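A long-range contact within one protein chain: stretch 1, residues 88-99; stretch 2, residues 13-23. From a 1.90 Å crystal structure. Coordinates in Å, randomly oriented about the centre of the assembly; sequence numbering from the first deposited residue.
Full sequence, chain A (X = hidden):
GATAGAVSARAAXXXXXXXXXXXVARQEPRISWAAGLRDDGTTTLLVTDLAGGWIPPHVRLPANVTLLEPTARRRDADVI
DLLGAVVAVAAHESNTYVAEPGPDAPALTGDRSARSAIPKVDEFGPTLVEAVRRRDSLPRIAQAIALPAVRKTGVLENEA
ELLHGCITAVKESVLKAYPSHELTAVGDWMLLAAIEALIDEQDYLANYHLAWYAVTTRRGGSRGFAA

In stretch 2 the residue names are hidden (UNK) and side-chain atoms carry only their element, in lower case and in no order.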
ATOM      1  N   ALA A  88      -5.834   9.203 -19.248  1.00 10.43           N
ATOM      2  CA  ALA A  88      -7.122   8.577 -18.972  1.00 10.90           C
ATOM      3  C   ALA A  88      -7.188   8.273 -17.483  1.00 12.77           C
ATOM      4  O   ALA A  88      -6.171   7.946 -16.866  1.00  9.08           O
ATOM      5  CB  ALA A  88      -7.330   7.299 -19.795  1.00 11.22           C
ATOM      6  N   VAL A  89      -8.386   8.394 -16.910  1.00  9.41           N
ATOM      7  CA  VAL A  89      -8.587   8.294 -15.468  1.00 10.18           C
ATOM      8  C   VAL A  89      -9.799   7.418 -15.173  1.00 12.84           C
ATOM      9  O   VAL A  89     -10.828   7.512 -15.851  1.00 11.72           O
ATOM     10  CB  VAL A  89      -8.784   9.681 -14.816  1.00 17.42           C
ATOM     11  CG1 VAL A  89      -8.955   9.547 -13.306  1.00 21.24           C
ATOM     12  CG2 VAL A  89      -7.631  10.604 -15.139  1.00 20.49           C
ATOM     13  N   ALA A  90      -9.672   6.567 -14.152  1.00 12.76           N
ATOM     14  CA  ALA A  90     -10.795   5.879 -13.526  1.00  8.41           C
ATOM     15  C   ALA A  90     -10.620   5.949 -12.015  1.00 12.04           C
ATOM     16  O   ALA A  90      -9.496   6.053 -11.515  1.00 10.01           O
ATOM     17  CB  ALA A  90     -10.903   4.414 -13.979  1.00  9.75           C
ATOM     18  N   ALA A  91     -11.733   5.896 -11.285  1.00 10.14           N
ATOM     19  CA  ALA A  91     -11.672   6.069  -9.841  1.00  8.72           C
ATOM     20  C   ALA A  91     -12.795   5.303  -9.155  1.00 11.37           C
ATOM     21  O   ALA A  91     -13.728   4.802  -9.788  1.00 11.14           O
ATOM     22  CB  ALA A  91     -11.726   7.552  -9.456  1.00 11.90           C
ATOM     23  N   HIS A  92     -12.678   5.222  -7.830  1.00  9.37           N
ATOM     24  CA  HIS A  92     -13.664   4.621  -6.944  1.00 11.98           C
ATOM     25  C   HIS A  92     -13.755   5.492  -5.703  1.00 10.47           C
ATOM     26  O   HIS A  92     -12.733   5.774  -5.072  1.00 12.73           O
ATOM     27  CB  HIS A  92     -13.266   3.186  -6.565  1.00 10.60           C
ATOM     28  CG  HIS A  92     -13.966   2.654  -5.351  1.00 14.07           C
ATOM     29  ND1 HIS A  92     -15.169   1.983  -5.416  1.00 12.95           N
ATOM     30  CD2 HIS A  92     -13.619   2.676  -4.041  1.00 11.83           C
ATOM     31  CE1 HIS A  92     -15.536   1.622  -4.199  1.00 17.52           C
ATOM     32  NE2 HIS A  92     -14.615   2.031  -3.347  1.00 15.39           N
ATOM     33  N   GLU A  93     -14.959   5.940  -5.369  1.00 10.00           N
ATOM     34  CA  GLU A  93     -15.163   6.714  -4.155  1.00 13.60           C
ATOM     35  C   GLU A  93     -15.406   5.766  -2.989  1.00 11.98           C
ATOM     36  O   GLU A  93     -16.102   4.757  -3.133  1.00 12.99           O
ATOM     37  CB  GLU A  93     -16.340   7.682  -4.304  1.00 13.81           C
ATOM     38  CG  GLU A  93     -16.544   8.613  -3.107  1.00 17.93           C
ATOM     39  CD  GLU A  93     -15.407   9.609  -2.916  1.00 23.95           C
ATOM     40  OE1 GLU A  93     -14.610   9.808  -3.858  1.00 21.81           O
ATOM     41  OE2 GLU A  93     -15.313  10.199  -1.819  1.00 25.60           O
ATOM     42  N   SER A  94     -14.818   6.098  -1.841  1.00 13.18           N
ATOM     43  CA  SER A  94     -14.899   5.242  -0.665  1.00 15.98           C
ATOM     44  C   SER A  94     -16.345   4.897  -0.333  1.00 17.05           C
ATOM     45  O   SER A  94     -17.222   5.767  -0.340  1.00 16.45           O
ATOM     46  CB  SER A  94     -14.232   5.930   0.526  1.00 19.42           C
ATOM     47  OG  SER A  94     -14.874   7.155   0.835  1.00 25.76           O
ATOM     48  N   ASN A  95     -16.583   3.609  -0.071  1.00 16.69           N
ATOM     49  CA  ASN A  95     -17.853   3.024   0.360  1.00 19.43           C
ATOM     50  C   ASN A  95     -18.853   2.835  -0.776  1.00 24.00           C
ATOM     51  O   ASN A  95     -20.004   2.454  -0.518  1.00 22.67           O
ATOM     52  CB  ASN A  95     -18.497   3.831   1.494  1.00 19.76           C
ATOM     53  CG  ASN A  95     -17.639   3.856   2.745  1.00 21.78           C
ATOM     54  OD1 ASN A  95     -17.136   2.821   3.183  1.00 25.02           O
ATOM     55  ND2 ASN A  95     -17.468   5.037   3.328  1.00 29.04           N
ATOM     56  N   THR A  96     -18.457   3.082  -2.022  1.00 20.65           N
ATOM     57  CA  THR A  96     -19.267   2.659  -3.157  1.00 18.66           C
ATOM     58  C   THR A  96     -19.246   1.138  -3.268  1.00 17.77           C
ATOM     59  O   THR A  96     -18.212   0.500  -3.048  1.00 15.44           O
ATOM     60  CB  THR A  96     -18.743   3.292  -4.451  1.00 19.47           C
ATOM     61  OG1 THR A  96     -18.865   4.718  -4.373  1.00 21.16           O
ATOM     62  CG2 THR A  96     -19.519   2.788  -5.667  1.00 22.61           C
ATOM     63  N   TYR A  97     -20.394   0.552  -3.596  1.00 18.21           N
ATOM     64  CA  TYR A  97     -20.452  -0.892  -3.770  1.00 19.25           C
ATOM     65  C   TYR A  97     -19.770  -1.301  -5.070  1.00 24.93           C
ATOM     66  O   TYR A  97     -19.914  -0.643  -6.103  1.00 26.03           O
ATOM     67  CB  TYR A  97     -21.897  -1.387  -3.763  1.00 20.71           C
ATOM     68  CG  TYR A  97     -22.012  -2.876  -4.009  1.00 23.91           C
ATOM     69  CD1 TYR A  97     -21.478  -3.792  -3.107  1.00 32.90           C
ATOM     70  CD2 TYR A  97     -22.646  -3.368  -5.143  1.00 32.67           C
ATOM     71  CE1 TYR A  97     -21.576  -5.156  -3.328  1.00 33.99           C
ATOM     72  CE2 TYR A  97     -22.749  -4.730  -5.372  1.00 27.35           C
ATOM     73  CZ  TYR A  97     -22.213  -5.619  -4.461  1.00 31.13           C
ATOM     74  OH  TYR A  97     -22.312  -6.974  -4.684  1.00 33.45           O
ATOM     75  N   VAL A  98     -19.025  -2.402  -5.011  1.00 20.36           N
ATOM     76  CA  VAL A  98     -18.286  -2.923  -6.154  1.00 23.03           C
ATOM     77  C   VAL A  98     -18.843  -4.295  -6.500  1.00 22.42           C
ATOM     78  O   VAL A  98     -19.041  -5.133  -5.613  1.00 25.63           O
ATOM     79  CB  VAL A  98     -16.777  -3.006  -5.864  1.00 15.43           C
ATOM     80  CG1 VAL A  98     -16.018  -3.356  -7.132  1.00 18.40           C
ATOM     81  CG2 VAL A  98     -16.277  -1.696  -5.275  1.00 21.17           C
ATOM     82  N   ALA A  99     -19.084  -4.522  -7.789  1.00 24.57           N
ATOM     83  CA  ALA A  99     -19.648  -5.788  -8.232  1.00 21.29           C
ATOM     84  C   ALA A  99     -18.693  -6.943  -7.953  1.00 24.19           C
ATOM     85  O   ALA A  99     -17.470  -6.778  -7.917  1.00 19.19           O
ATOM     86  CB  ALA A  99     -19.970  -5.730  -9.724  1.00 22.57           C
ATOM     87  N   UNK A  13      -9.441   1.153 -23.662  1.00 13.43           N
ATOM     88  CA  UNK A  13      -8.443   1.757 -22.787  1.00 14.37           C
ATOM     89  C   UNK A  13      -9.069   2.242 -21.484  1.00 18.78           C
ATOM     90  O   UNK A  13      -8.526   2.009 -20.397  1.00 16.46           O
ATOM     91  c   UNK A  13      -7.769   2.905 -23.536  1.00 23.57           C
ATOM     92  c   UNK A  13      -6.167   4.814 -23.632  1.00 35.92           C
ATOM     93  c   UNK A  13      -6.707   3.672 -22.791  1.00 26.25           C
ATOM     94  o   UNK A  13      -5.039   4.689 -24.155  1.00 33.25           O
ATOM     95  o   UNK A  13      -6.882   5.825 -23.794  1.00 29.54           O
ATOM     96  N   UNK A  14     -10.218   2.916 -21.575  1.00 16.10           N
ATOM     97  CA  UNK A  14     -10.905   3.384 -20.376  1.00 13.78           C
ATOM     98  C   UNK A  14     -11.432   2.218 -19.548  1.00 14.94           C
ATOM     99  O   UNK A  14     -11.327   2.226 -18.314  1.00 13.33           O
ATOM    100  o   UNK A  14     -11.205   6.565 -19.246  1.00 11.71           O
ATOM    101  c   UNK A  14     -12.843   4.861 -19.589  1.00 12.58           C
ATOM    102  c   UNK A  14     -12.045   4.325 -20.765  1.00 11.80           C
ATOM    103  n   UNK A  14     -12.280   5.799 -17.428  1.00 10.99           N
ATOM    104  c   UNK A  14     -12.038   5.819 -18.736  1.00 11.32           C
ATOM    105  N   UNK A  15     -11.998   1.205 -20.208  1.00 12.71           N
ATOM    106  CA  UNK A  15     -12.560   0.068 -19.483  1.00 10.69           C
ATOM    107  C   UNK A  15     -11.480  -0.715 -18.752  1.00 14.94           C
ATOM    108  O   UNK A  15     -11.713  -1.230 -17.652  1.00 12.95           O
ATOM    109  o   UNK A  15     -15.777  -0.545 -18.891  1.00 20.73           O
ATOM    110  c   UNK A  15     -15.496   0.219 -19.813  1.00 22.39           C
ATOM    111  c   UNK A  15     -14.610  -0.235 -20.950  1.00 18.52           C
ATOM    112  c   UNK A  15     -13.321  -0.842 -20.446  1.00 14.90           C
ATOM    113  n   UNK A  15     -15.930   1.473 -19.862  1.00 19.68           N
ATOM    114  N   UNK A  16     -10.294  -0.822 -19.352  1.00 12.46           N
ATOM    115  CA  UNK A  16      -9.194  -1.517 -18.695  1.00 15.14           C
ATOM    116  C   UNK A  16      -8.814  -0.835 -17.386  1.00 17.84           C
ATOM    117  O   UNK A  16      -8.572  -1.505 -16.374  1.00 11.35           O
ATOM    118  c   UNK A  16      -3.520  -1.551 -18.545  1.00 31.08           C
ATOM    119  c   UNK A  16      -7.992  -1.588 -19.633  1.00 17.79           C
ATOM    120  n   UNK A  16      -3.825  -0.261 -18.490  1.00 21.90           N
ATOM    121  c   UNK A  16      -6.750  -2.159 -18.987  1.00 20.18           C
ATOM    122  c   UNK A  16      -5.538  -2.009 -19.885  1.00 21.36           C
ATOM    123  n   UNK A  16      -2.423  -1.996 -17.949  1.00 23.43           N
ATOM    124  n   UNK A  16      -4.311  -2.398 -19.198  1.00 29.28           N
ATOM    125  N   UNK A  17      -8.763   0.499 -17.386  1.00  8.96           N
ATOM    126  CA  UNK A  17      -8.450   1.224 -16.159  1.00 13.94           C
ATOM    127  C   UNK A  17      -9.521   1.006 -15.100  1.00 12.83           C
ATOM    128  O   UNK A  17      -9.208   0.851 -13.914  1.00 12.89           O
ATOM    129  c   UNK A  17      -5.787   2.738 -16.371  1.00 15.03           C
ATOM    130  c   UNK A  17      -7.013   3.170 -17.155  1.00 22.39           C
ATOM    131  c   UNK A  17      -7.021   4.679 -17.345  1.00 14.45           C
ATOM    132  c   UNK A  17      -8.292   2.717 -16.450  1.00 14.99           C
ATOM    133  N   UNK A  18     -10.793   0.994 -15.505  1.00 10.51           N
ATOM    134  CA  UNK A  18     -11.865   0.836 -14.527  1.00 14.11           C
ATOM    135  C   UNK A  18     -11.844  -0.553 -13.900  1.00  9.11           C
ATOM    136  O   UNK A  18     -12.107  -0.699 -12.701  1.00 10.96           O
ATOM    137  c   UNK A  18     -14.110   2.580 -13.315  1.00 14.80           C
ATOM    138  n   UNK A  18     -13.818   2.377 -12.033  1.00 14.20           N
ATOM    139  c   UNK A  18     -13.222   1.115 -15.175  1.00 12.99           C
ATOM    140  o   UNK A  18     -14.176   3.704 -13.809  1.00 10.35           O
ATOM    141  c   UNK A  18     -14.337   1.341 -14.165  1.00 17.75           C
ATOM    142  N   UNK A  19     -11.539  -1.586 -14.692  1.00 12.41           N
ATOM    143  CA  UNK A  19     -11.435  -2.930 -14.129  1.00 10.19           C
ATOM    144  C   UNK A  19     -10.286  -3.021 -13.132  1.00 14.22           C
ATOM    145  O   UNK A  19     -10.387  -3.728 -12.123  1.00  9.91           O
ATOM    146  n   UNK A  19     -12.327  -4.339 -19.573  1.00 17.82           N
ATOM    147  c   UNK A  19     -11.259  -3.969 -15.238  1.00 14.10           C
ATOM    148  c   UNK A  19     -12.482  -4.161 -16.119  1.00 17.55           C
ATOM    149  c   UNK A  19     -11.214  -4.868 -19.087  1.00 22.86           C
ATOM    150  c   UNK A  19     -12.360  -5.419 -16.975  1.00 21.00           C
ATOM    151  n   UNK A  19     -10.113  -4.877 -19.828  1.00 21.15           N
ATOM    152  n   UNK A  19     -11.200  -5.385 -17.863  1.00 20.17           N
ATOM    153  N   UNK A  20      -9.185  -2.314 -13.397  1.00 10.37           N
ATOM    154  CA  UNK A  20      -8.066  -2.300 -12.459  1.00 10.28           C
ATOM    155  C   UNK A  20      -8.473  -1.626 -11.154  1.00 10.35           C
ATOM    156  O   UNK A  20      -8.181  -2.126 -10.061  1.00 10.11           O
ATOM    157  c   UNK A  20      -6.218  -2.525 -14.156  1.00 14.81           C
ATOM    158  c   UNK A  20      -6.844  -1.615 -13.096  1.00 12.10           C
ATOM    159  c   UNK A  20      -5.816  -1.244 -12.035  1.00 18.52           C
ATOM    160  c   UNK A  20      -5.052  -1.903 -14.879  1.00 19.12           C
ATOM    161  N   UNK A  21      -9.161  -0.484 -11.247  1.00 11.03           N
ATOM    162  CA  UNK A  21      -9.629   0.207 -10.047  1.00  9.48           C
ATOM    163  C   UNK A  21     -10.601  -0.672  -9.269  1.00 12.40           C
ATOM    164  O   UNK A  21     -10.471  -0.851  -8.052  1.00 11.93           O
ATOM    165  c   UNK A  21      -9.228   2.524 -10.926  1.00  8.69           C
ATOM    166  c   UNK A  21     -10.273   1.555 -10.416  1.00 12.44           C
ATOM    167  c   UNK A  21     -10.990   2.141  -9.213  1.00 14.92           C
ATOM    168  N   UNK A  22     -11.595  -1.233  -9.963  1.00  8.53           N
ATOM    169  CA  UNK A  22     -12.585  -2.063  -9.285  1.00 12.65           C
ATOM    170  C   UNK A  22     -11.954  -3.314  -8.683  1.00  8.56           C
ATOM    171  O   UNK A  22     -12.476  -3.858  -7.702  1.00 12.33           O
ATOM    172  o   UNK A  22     -15.310  -1.355 -11.652  1.00 18.49           O
ATOM    173  o   UNK A  22     -14.377  -0.159 -10.065  1.00 15.42           O
ATOM    174  c   UNK A  22     -13.706  -2.435 -10.255  1.00 13.20           C
ATOM    175  c   UNK A  22     -14.522  -1.231 -10.690  1.00 17.28           C
ATOM    176  N   UNK A  23     -10.828  -3.769  -9.239  1.00 12.26           N
ATOM    177  CA  UNK A  23     -10.169  -4.958  -8.706  1.00 13.11           C
ATOM    178  C   UNK A  23      -9.594  -4.702  -7.317  1.00 15.19           C
ATOM    179  O   UNK A  23      -9.694  -5.557  -6.429  1.00 10.71           O
ATOM    180  c   UNK A  23      -9.072  -5.426  -9.662  1.00 12.44           C
TER
HETATM  181  O   HOH W   1     -10.705   9.131 -18.369  1.00 13.44           O
HETATM  182  O   HOH W   2     -14.315   6.187 -12.661  1.00 12.24           O
HETATM  183  O   HOH W   3     -15.920   1.304  -7.894  1.00 17.77           O

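Stretch 2 is one helical run lying along strand 88-92 of stretch 1.

Position 13 has five side-chain atoms: three carbons in a row, the third carrying two oxygens. This carboxylate on a long arm is Glu-13. Its end comes nearer the strand than its base, with OE1 4.3 Å from Ala-88 CB.

Position 14 has three carbons, the third carrying one oxygen and one nitrogen. The nitrogen faces the carbonyl of Val-89. This long amide is Gln-14. Its NE2 donates a hydrogen bond to Val-89 O at 2.7 Å, almost straight at 176°. Its OE1 accepts from water 1 at 2.8 Å, and that water accepts from Val-89 N at 2.8 Å. The amide thus serves both backbone polar groups of Val-89, one directly and one through water.

Position 15 again has three carbons ending in one oxygen and one nitrogen. It points away from stretch 1 and touches nothing there. It is Gln-15.

Position 16 has three carbons, a nitrogen, then a carbon carrying two more nitrogens. This guanidinium is Arg-16. It is out of reach of stretch 1, and NH1 and NH2 are hydrogen-bonded elsewhere in the structure.

Position 17 has four carbons, forked at the second, packed against Ala-88 and Ala-90. The fork one carbon beyond CB marks Leu-17. Its CD1 lies 3.6 Å from Ala-88 CB, and its CB lies 4.0 Å from Ala-90 CB.

Position 18 has three carbons, then one oxygen and one nitrogen, with the amide near Ala-90 and Ala-91. It is Gln-18. NE2 donates a weak hydrogen bond to Ala-91 O at 3.3 Å. OE1 accepts from water 2 at 2.7 Å, and water 2 accepts from Ala-91 N at 2.9 Å. The pattern of Gln-14 is repeated one helical turn later and two strand residues on.

Position 19 has the same guanidinium pattern as Arg-16. It points away and makes no contact. It is Arg-19.

Position 20 has four carbons, forked at the first, one arm two carbons long. This is Ile-20. It is buried, but not against stretch 1.

Position 21 has one carbon carrying two others, pointing toward the strand. It is Val-21. CG2 lies 4.0 Å from Ala-90 CB, and CG1 lies 3.6 Å from His-92 CB.

Position 22 has two carbons, the second carrying two oxygens. It is Asp-22. OD1 accepts from Gln-18 NE2 at 3.3 Å and from water 3 at 3.0 Å. Water 3 is 2.7 Å from His-92 ND1. The backbone O of Asp-22 lies 3.6 Å from Val-98 CG1.

Position 23 has a single carbon, pointing away. It is Ala-23.

The contact pairs an apolar seam with a polar edge. Ala-88 and Ala-90 point toward the helix, and their short side chains meet Leu-17 and Val-21. The axes approach to 7.4 Å and run 28° apart. Gln-14 and Gln-18 bind the backbone of alternate residues, Val-89 and Ala-91, whose side chains point away.

Stretch 2 (13-23) EQQRLQRIVDA
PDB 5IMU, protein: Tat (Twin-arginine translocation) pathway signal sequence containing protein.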